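PDB 1LRZ: factor essential for expression of methicillin resistance from Staphylococcus aureus, which adds glycines 2 and 3 of the pentaglycine interpeptide bridge of staphylococcal peptidoglycan, taking them from glycyl-tRNA. Local coordinates for residues A[116-120]-A[384-390]; A[163-168]-A[350-354]; A[204-208]-A[329-333]. All blocks are in the same frame, centred on the assembly; numbering follows the deposited sequence.

In the fold
All three contacts lie on the nine-stranded mixed sheet or on the helices and loops packed against it, in a protein of the FemABX family, which belongs to the acetyltransferase clan. Contacts 1 and 2 are partly buried; contact 3 lies at the surface. Contact 1 joins two neighbouring strand ends and is the polar one: backbone bonds, a histidine held between aliphatic groups, waters and a salt bridge. Contact 2 is almost wholly aliphatic and sets helix 341-355 against a loop. In contact 3 aromatic and sulfur-bearing side chains of a helix end meet glycine backbone. Contacts 1 and 2 touch through Tyr-386 and Ile-350; contact 3 stands about 24 Å from contact 1, centre to centre.

Contact 1. Residues A[116-120]-A[384-390]; sequences LNHDG and KGYNAEI
An antiparallel strand pairing and the turn that follows it make up this contact: Leu-116, at the end of strand 112-116, faces Ile-390 in strand 389-393 as a hydrogen-bonded pair. Leu-116 N gives a nearly straight bond to Ile-390 O at 2.9 Å, and Ile-390 N returns one to Leu-116 O. Both side chains lie on one face of the sheet, CB beside CB. Beyond the pair, 117-120 folds into a type I turn, which Asn-117 reinforces as an Asx turn by taking the N-H of Asp-119 on OD1, from above its carbonyl plane.

The turn places His-118 between strand 389-393 and the end of helix 377-384. Its imidazole is sandwiched: Ile-390 CD1 sits over the centre of one face, 3.5 Å from the ring centroid, while Lys-384 CA covers the opposite face, shifted toward the rim. Both are CH-pi contacts. With CG anti to its carbonyl carbon (chi1 -69°), the histidine brings CB alongside CB and CG of Lys-384. The lysine chain is fully extended and runs on past the ring to Asp-119, where NZ forms a 2.9 Å salt bridge to the syn side of OD2, 19° out of the carboxylate plane.

Water joins the segments at two points. One molecule donates to Leu-116 O and Glu-389 OE1; the other lies 2.8 Å from His-118 ND1 and donates to Ala-388 O. On the other ring nitrogen, NE2 is hydrogen-bonded to Ser-159 OG of strand 157-162. Packing on both faces and polar partners at both nitrogens thus fix the tilt and rotation of the buried imidazole, whereas the exposed Asp-119–Lys-384 pair ties the turn to the helix end from the solvent side.

Contact 2. Residues A[163-168]-A[350-354]; sequences LKDKTA and INYAL
Leu-354 and Leu-163 form the first shell, their side chains crossing at about a right angle. The two methyls of Leu-354 divide the work. CD2 reaches 3.4 Å from the carbonyl oxygen of Lys-166 and also rests against Leu-163 CB, whereas CD1 lies against the backbone of Ala-168, 3.5 Å from its CA, with Ala-168 CB close by. The leucine is thus set into the curve of the 163-168 loop, its CG anti to the carbonyl carbon (chi1 -68°) and its two methyls spread between the two limbs of that curve. From the loop, Leu-163 reaches toward the helix: CD1 meets Ala-353 CB at 3.5 Å, and CD2 approaches Ile-350 CG2 more loosely at 4.4 Å. At the helix-168-173 end of the loop Ala-168 CB also touches Asn-351 OD1, a van der Waals contact; the amide nitrogen of Asn-351 is bonded to Trp-347 O, one turn back in its own helix.

The loop owes its shape to a type II turn from Leu-163 to Lys-166, closed by a 3.0 Å bond from Lys-166 N to Leu-163 O. Next, Thr-167 is the N-cap of helix 168-173: its OG1 caps a backbone N in the first turn, and its own N bonds to Asp-170 OD1, as in a capping box. These bonds place the Lys-166 carbonyl and the first residue of the helix where Leu-354 meets them.

Farther out, Leu-163 packs on Ile-171 of helix 168-173 and, together with Ile-350, on Tyr-361. The contact therefore lies where helix 341-355 and the start of helix 168-173 meet over strand 360-365, just past strand 157-162.

Contact 3. Residues A[204-208]-A[329-333]; sequences FRSFM and AGGTS
A helix end packed on a glycine-containing strand defines this contact: the last turn of helix 201-207 meets the end of strand 325-332, within the sequence Ala-Gly-Gly-Thr-Ser. Phe-207 and Gly-331 come nearest, their CA atoms 4.8 Å apart; with no side chain on Gly-331, the Phe-207 carbonyl side of the helix end packs directly on the strand backbone.

Phe-207 packs against the strand from Gly-331 to Ser-333. Its CB rests on the carbonyl group of Gly-331, and CD2 lies 3.6 Å from Gly-331 O, which approaches the ring obliquely. Farther along the ring, CE2 is 3.8 Å from Ser-333 N, which sits at the ring edge, near its plane, and Ser-333 CB follows just beyond. Met-208 covers the preceding part of the strand. Its chain bends at both chi2 (-54°) and chi3 (-76°), curling the thioether back over the glycines: SD comes within 3.4 Å of Gly-330 O, and CE reaches Ala-329 CB at 3.6 Å. Phe-204 makes a lighter approach from one turn earlier, with Ala-329 O 4.1 Å from CE1 at the ring edge and CZ 4.4 Å from Ala-329 CB. The bonding between the segments is van der Waals throughout; among the strand's polar atoms, Gly-331 O and Thr-332 OG1 both bond to Ser-314 OG.

Backbone bonds from Ala-329, Gly-331 and Ser-333 join this strand to the neighbouring strand 310-320. The helix spans several strands at once: Phe-207 also touches Pro-312 and Ala-315 of strand 310-320 and Leu-240 of strand 236-244, and Phe-204 rests on Val-238 and Phe-317. Tyr-225 of helix 222-232 meets the Phe-204 ring edge-to-face and touches Met-208 and Ala-329, bringing that second helix to the same face of the sheet.

Contact 1. Residues A[116-120]-A[384-390]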
loop_
_atom_site.group_PDB
_atom_site.type_symbol
_atom_site.label_atom_id
_atom_site.label_comp_id
_atom_site.label_asym_id
_atom_site.label_seq_id
_atom_site.Cartn_x
_atom_site.Cartn_y
_atom_site.Cartn_z
ATOM N N LEU A 116 0.894 14.596 -10.136
ATOM C CA LEU A 116 1.357 14.286 -11.489
ATOM C C LEU A 116 0.573 13.102 -12.033
ATOM O O LEU A 116 -0.169 12.463 -11.283
ATOM C CB LEU A 116 2.849 13.909 -11.471
ATOM C CG LEU A 116 3.831 14.956 -10.911
ATOM C CD1 LEU A 116 4.017 14.763 -9.407
ATOM C CD2 LEU A 116 5.162 14.814 -11.596
ATOM N N ASN A 117 0.717 12.820 -13.328
ATOM C CA ASN A 117 0.089 11.624 -13.892
ATOM C C ASN A 117 1.231 10.615 -13.968
ATOM O O ASN A 117 2.382 10.953 -13.665
ATOM C CB ASN A 117 -0.522 11.866 -15.288
ATOM C CG ASN A 117 0.489 12.384 -16.317
ATOM O OD1 ASN A 117 1.674 12.054 -16.281
ATOM N ND2 ASN A 117 -0.003 13.177 -17.263
ATOM N N HIS A 118 0.942 9.381 -14.361
ATOM C CA HIS A 118 1.990 8.373 -14.420
ATOM C C HIS A 118 2.941 8.478 -15.600
ATOM O O HIS A 118 3.729 7.563 -15.837
ATOM C CB HIS A 118 1.384 6.974 -14.358
ATOM C CG HIS A 118 0.797 6.639 -13.020
ATOM N ND1 HIS A 118 -0.230 7.369 -12.458
ATOM C CD2 HIS A 118 1.065 5.634 -12.150
ATOM C CE1 HIS A 118 -0.576 6.825 -11.304
ATOM N NE2 HIS A 118 0.194 5.769 -11.093
ATOM N N ASP A 119 2.864 9.587 -16.333
ATOM C CA ASP A 119 3.756 9.831 -17.458
ATOM C C ASP A 119 4.777 10.864 -16.992
ATOM O O ASP A 119 5.623 11.307 -17.764
ATOM C CB ASP A 119 2.984 10.386 -18.657
ATOM C CG ASP A 119 2.124 9.332 -19.350
ATOM O OD1 ASP A 119 1.254 9.723 -20.149
ATOM O OD2 ASP A 119 2.315 8.119 -19.120
ATOM N N GLY A 120 4.680 11.261 -15.726
ATOM C CA GLY A 120 5.618 12.235 -15.193
ATOM C C GLY A 120 5.287 13.696 -15.452
ATOM O O GLY A 120 6.133 14.567 -15.246
ATOM N N LYS A 384 -0.733 2.660 -13.036
ATOM C CA LYS A 384 -1.392 3.598 -13.942
ATOM C C LYS A 384 -2.719 3.029 -14.447
ATOM O O LYS A 384 -3.725 3.748 -14.542
ATOM C CB LYS A 384 -0.467 3.888 -15.133
ATOM C CG LYS A 384 -1.029 4.864 -16.149
ATOM C CD LYS A 384 -0.077 5.006 -17.317
ATOM C CE LYS A 384 -0.688 5.846 -18.429
ATOM N NZ LYS A 384 0.289 6.023 -19.543
ATOM N N GLY A 385 -2.713 1.732 -14.748
ATOM C CA GLY A 385 -3.896 1.063 -15.259
ATOM C C GLY A 385 -5.109 1.060 -14.339
ATOM O O GLY A 385 -6.225 0.812 -14.807
ATOM N N TYR A 386 -4.903 1.332 -13.046
ATOM C CA TYR A 386 -5.994 1.365 -12.073
ATOM C C TYR A 386 -6.615 2.759 -11.949
ATOM O O TYR A 386 -7.518 2.976 -11.136
ATOM C CB TYR A 386 -5.490 0.912 -10.692
ATOM C CG TYR A 386 -5.392 -0.589 -10.537
ATOM C CD1 TYR A 386 -6.494 -1.347 -10.139
ATOM C CD2 TYR A 386 -4.200 -1.257 -10.814
ATOM C CE1 TYR A 386 -6.403 -2.743 -10.017
ATOM C CE2 TYR A 386 -4.100 -2.647 -10.702
ATOM C CZ TYR A 386 -5.199 -3.385 -10.303
ATOM O OH TYR A 386 -5.083 -4.766 -10.183
ATOM N N ASN A 387 -6.121 3.691 -12.754
ATOM C CA ASN A 387 -6.584 5.076 -12.757
ATOM C C ASN A 387 -6.088 5.835 -11.534
ATOM O O ASN A 387 -6.730 6.775 -11.094
ATOM C CB ASN A 387 -8.123 5.179 -12.797
ATOM C CG ASN A 387 -8.596 6.560 -13.244
ATOM O OD1 ASN A 387 -9.594 7.085 -12.755
ATOM N ND2 ASN A 387 -7.877 7.147 -14.184
ATOM N N ALA A 388 -4.958 5.422 -10.980
ATOM C CA ALA A 388 -4.398 6.105 -9.829
ATOM C C ALA A 388 -3.743 7.386 -10.329
ATOM O O ALA A 388 -3.597 7.574 -11.538
ATOM C CB ALA A 388 -3.358 5.225 -9.164
ATOM N N GLU A 389 -3.375 8.282 -9.415
ATOM C CA GLU A 389 -2.678 9.507 -9.820
ATOM C C GLU A 389 -1.382 9.560 -9.010
ATOM O O GLU A 389 -1.241 8.823 -8.042
ATOM C CB GLU A 389 -3.538 10.755 -9.543
ATOM C CG GLU A 389 -3.412 11.296 -8.146
ATOM C CD GLU A 389 -4.289 12.524 -7.892
ATOM O OE1 GLU A 389 -4.216 13.508 -8.674
ATOM O OE2 GLU A 389 -5.042 12.495 -6.894
ATOM N N ILE A 390 -0.428 10.408 -9.388
ATOM C CA ILE A 390 0.814 10.482 -8.615
ATOM C C ILE A 390 0.799 11.662 -7.632
ATOM O O ILE A 390 0.382 12.771 -7.978
ATOM C CB ILE A 390 2.062 10.673 -9.514
ATOM C CG1 ILE A 390 2.218 9.493 -10.490
ATOM C CG2 ILE A 390 3.314 10.807 -8.636
ATOM C CD1 ILE A 390 2.388 8.141 -9.819
HETATM O O HOH W 1 -3.002 13.929 -11.332
HETATM O O HOH W 2 -1.956 9.112 -13.733
#

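Contact 2. Residues A[163-168]-A[350-354]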
loop_
_atom_site.group_PDB
_atom_site.type_symbol
_atom_site.label_atom_id
_atom_site.label_comp_id
_atom_site.label_asym_id
_atom_site.label_seq_id
_atom_site.Cartn_x
_atom_site.Cartn_y
_atom_site.Cartn_z
ATOM N N LEU A 163 -10.887 6.861 -3.754
ATOM C CA LEU A 163 -12.121 6.077 -3.719
ATOM C C LEU A 163 -13.332 6.874 -3.228
ATOM O O LEU A 163 -14.446 6.344 -3.167
ATOM C CB LEU A 163 -11.927 4.854 -2.822
ATOM C CG LEU A 163 -10.780 3.876 -3.145
ATOM C CD1 LEU A 163 -10.767 2.772 -2.094
ATOM C CD2 LEU A 163 -10.947 3.278 -4.539
ATOM N N LYS A 164 -13.116 8.135 -2.861
ATOM C CA LYS A 164 -14.205 8.962 -2.354
ATOM C C LYS A 164 -15.391 8.988 -3.322
ATOM O O LYS A 164 -15.231 9.301 -4.505
ATOM C CB LYS A 164 -13.720 10.395 -2.097
ATOM C CG LYS A 164 -14.782 11.295 -1.443
ATOM C CD LYS A 164 -15.153 10.754 -0.053
ATOM C CE LYS A 164 -16.245 11.564 0.628
ATOM N NZ LYS A 164 -16.477 11.059 2.011
ATOM N N ASP A 165 -16.570 8.648 -2.807
ATOM C CA ASP A 165 -17.812 8.637 -3.581
ATOM C C ASP A 165 -17.834 7.687 -4.778
ATOM O O ASP A 165 -18.550 7.913 -5.757
ATOM C CB ASP A 165 -18.165 10.057 -4.044
ATOM C CG ASP A 165 -18.464 10.997 -2.873
ATOM O OD1 ASP A 165 -18.831 10.498 -1.789
ATOM O OD2 ASP A 165 -18.344 12.226 -3.039
ATOM N N LYS A 166 -17.053 6.618 -4.698
ATOM C CA LYS A 166 -17.025 5.642 -5.778
ATOM C C LYS A 166 -17.389 4.260 -5.286
ATOM O O LYS A 166 -17.183 3.938 -4.115
ATOM C CB LYS A 166 -15.645 5.633 -6.446
ATOM C CG LYS A 166 -15.519 6.751 -7.450
ATOM C CD LYS A 166 -14.103 7.140 -7.742
ATOM C CE LYS A 166 -14.100 8.319 -8.711
ATOM N NZ LYS A 166 -12.731 8.894 -8.894
ATOM N N THR A 167 -17.967 3.465 -6.180
ATOM C CA THR A 167 -18.340 2.093 -5.878
ATOM C C THR A 167 -17.347 1.227 -6.634
ATOM O O THR A 167 -16.571 1.722 -7.465
ATOM C CB THR A 167 -19.724 1.725 -6.427
ATOM O OG1 THR A 167 -19.685 1.783 -7.861
ATOM C CG2 THR A 167 -20.789 2.680 -5.897
ATOM N N ALA A 168 -17.392 -0.069 -6.362
ATOM C CA ALA A 168 -16.513 -1.016 -7.025
ATOM C C ALA A 168 -16.714 -0.969 -8.543
ATOM O O ALA A 168 -15.751 -1.090 -9.309
ATOM C CB ALA A 168 -16.791 -2.401 -6.501
ATOM N N ILE A 350 -8.811 -3.314 -2.456
ATOM C CA ILE A 350 -9.516 -2.125 -2.922
ATOM C C ILE A 350 -10.950 -2.264 -2.381
ATOM O O ILE A 350 -11.550 -1.288 -1.915
ATOM C CB ILE A 350 -9.567 -2.065 -4.467
ATOM C CG1 ILE A 350 -8.200 -1.640 -5.010
ATOM C CG2 ILE A 350 -10.678 -1.134 -4.918
ATOM C CD1 ILE A 350 -8.101 -1.686 -6.525
ATOM N N ASN A 351 -11.490 -3.485 -2.438
ATOM C CA ASN A 351 -12.844 -3.725 -1.938
ATOM C C ASN A 351 -12.917 -3.597 -0.427
ATOM O O ASN A 351 -13.944 -3.164 0.115
ATOM C CB ASN A 351 -13.357 -5.094 -2.391
ATOM C CG ASN A 351 -14.104 -5.005 -3.712
ATOM O OD1 ASN A 351 -15.226 -4.496 -3.760
ATOM N ND2 ASN A 351 -13.472 -5.463 -4.797
ATOM N N TYR A 352 -11.833 -3.976 0.253
ATOM C CA TYR A 352 -11.784 -3.849 1.700
ATOM C C TYR A 352 -12.043 -2.368 2.017
ATOM O O TYR A 352 -12.920 -2.032 2.817
ATOM C CB TYR A 352 -10.405 -4.253 2.223
ATOM C CG TYR A 352 -10.263 -4.121 3.729
ATOM C CD1 TYR A 352 -10.213 -5.254 4.549
ATOM C CD2 TYR A 352 -10.192 -2.858 4.336
ATOM C CE1 TYR A 352 -10.090 -5.135 5.943
ATOM C CE2 TYR A 352 -10.073 -2.725 5.723
ATOM C CZ TYR A 352 -10.022 -3.867 6.516
ATOM O OH TYR A 352 -9.912 -3.744 7.880
ATOM N N ALA A 353 -11.281 -1.486 1.369
ATOM C CA ALA A 353 -11.419 -0.041 1.576
ATOM C C ALA A 353 -12.836 0.472 1.266
ATOM O O ALA A 353 -13.405 1.249 2.040
ATOM C CB ALA A 353 -10.390 0.717 0.723
ATOM N N LEU A 354 -13.395 0.044 0.138
ATOM C CA LEU A 354 -14.738 0.463 -0.259
ATOM C C LEU A 354 -15.799 0.007 0.747
ATOM O O LEU A 354 -16.687 0.767 1.109
ATOM C CB LEU A 354 -15.095 -0.119 -1.629
ATOM C CG LEU A 354 -14.332 0.401 -2.839
ATOM C CD1 LEU A 354 -14.706 -0.422 -4.079
ATOM C CD2 LEU A 354 -14.654 1.890 -3.023
#

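Contact 3. Residues A[204-208]-A[329-333]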
loop_
_atom_site.group_PDB
_atom_site.type_symbol
_atom_site.label_atom_id
_atom_site.label_comp_id
_atom_site.label_asym_id
_atom_site.label_seq_id
_atom_site.Cartn_x
_atom_site.Cartn_y
_atom_site.Cartn_z
ATOM N N PHE A 204 4.451 -15.688 2.287
ATOM C CA PHE A 204 4.531 -14.325 1.761
ATOM C C PHE A 204 5.980 -14.020 1.398
ATOM O O PHE A 204 6.270 -13.456 0.342
ATOM C CB PHE A 204 4.053 -13.314 2.814
ATOM C CG PHE A 204 4.505 -11.905 2.544
ATOM C CD1 PHE A 204 3.910 -11.148 1.533
ATOM C CD2 PHE A 204 5.561 -11.349 3.273
ATOM C CE1 PHE A 204 4.365 -9.855 1.245
ATOM C CE2 PHE A 204 6.026 -10.058 2.997
ATOM C CZ PHE A 204 5.427 -9.306 1.978
ATOM N N ARG A 205 6.884 -14.406 2.291
ATOM C CA ARG A 205 8.314 -14.188 2.104
ATOM C C ARG A 205 8.852 -14.836 0.835
ATOM O O ARG A 205 9.781 -14.318 0.216
ATOM C CB ARG A 205 9.076 -14.729 3.313
ATOM C CG ARG A 205 8.735 -14.021 4.615
ATOM C CD ARG A 205 9.896 -13.164 5.087
ATOM N NE ARG A 205 10.332 -12.224 4.062
ATOM C CZ ARG A 205 11.461 -11.521 4.122
ATOM N NH1 ARG A 205 12.279 -11.654 5.152
ATOM N NH2 ARG A 205 11.764 -10.652 3.166
ATOM N N SER A 206 8.266 -15.962 0.443
ATOM C CA SER A 206 8.717 -16.659 -0.758
ATOM C C SER A 206 8.552 -15.796 -2.009
ATOM O O SER A 206 9.292 -15.964 -2.977
ATOM C CB SER A 206 7.945 -17.966 -0.947
ATOM O OG SER A 206 6.626 -17.707 -1.407
ATOM N N PHE A 207 7.590 -14.874 -1.991
ATOM C CA PHE A 207 7.356 -14.003 -3.147
ATOM C C PHE A 207 8.291 -12.803 -3.214
ATOM O O PHE A 207 8.419 -12.174 -4.261
ATOM C CB PHE A 207 5.918 -13.483 -3.164
ATOM C CG PHE A 207 4.891 -14.545 -3.371
ATOM C CD1 PHE A 207 4.250 -15.126 -2.287
ATOM C CD2 PHE A 207 4.593 -15.001 -4.653
ATOM C CE1 PHE A 207 3.314 -16.139 -2.475
ATOM C CE2 PHE A 207 3.657 -16.016 -4.850
ATOM C CZ PHE A 207 3.021 -16.591 -3.757
ATOM N N MET A 208 8.927 -12.475 -2.096
ATOM C CA MET A 208 9.839 -11.337 -2.049
ATOM C C MET A 208 11.267 -11.806 -2.321
ATOM O O MET A 208 12.071 -11.081 -2.909
ATOM C CB MET A 208 9.771 -10.651 -0.678
ATOM C CG MET A 208 8.368 -10.242 -0.230
ATOM S SD MET A 208 7.476 -9.226 -1.424
ATOM C CE MET A 208 8.272 -7.662 -1.181
ATOM N N ALA A 329 4.161 -3.871 0.241
ATOM C CA ALA A 329 5.068 -4.766 -0.453
ATOM C C ALA A 329 4.288 -5.957 -0.967
ATOM O O ALA A 329 3.250 -6.325 -0.409
ATOM C CB ALA A 329 6.162 -5.232 0.503
ATOM N N GLY A 330 4.790 -6.558 -2.036
ATOM C CA GLY A 330 4.117 -7.710 -2.592
ATOM C C GLY A 330 4.929 -8.382 -3.674
ATOM O O GLY A 330 5.952 -7.856 -4.117
ATOM N N GLY A 331 4.464 -9.549 -4.099
ATOM C CA GLY A 331 5.155 -10.285 -5.137
ATOM C C GLY A 331 4.216 -11.284 -5.781
ATOM O O GLY A 331 3.206 -11.679 -5.181
ATOM N N THR A 332 4.549 -11.686 -7.004
ATOM C CA THR A 332 3.744 -12.642 -7.750
ATOM C C THR A 332 4.639 -13.685 -8.427
ATOM O O THR A 332 5.703 -13.357 -8.942
ATOM C CB THR A 332 2.901 -11.913 -8.808
ATOM O OG1 THR A 332 1.978 -11.045 -8.143
ATOM C CG2 THR A 332 2.123 -12.907 -9.679
ATOM N N SER A 333 4.213 -14.944 -8.408
ATOM C CA SER A 333 4.989 -16.007 -9.025
ATOM C C SER A 333 5.050 -15.824 -10.544
ATOM O O SER A 333 4.016 -15.727 -11.206
ATOM C CB SER A 333 4.363 -17.361 -8.698
ATOM O OG SER A 333 4.940 -18.387 -9.487
#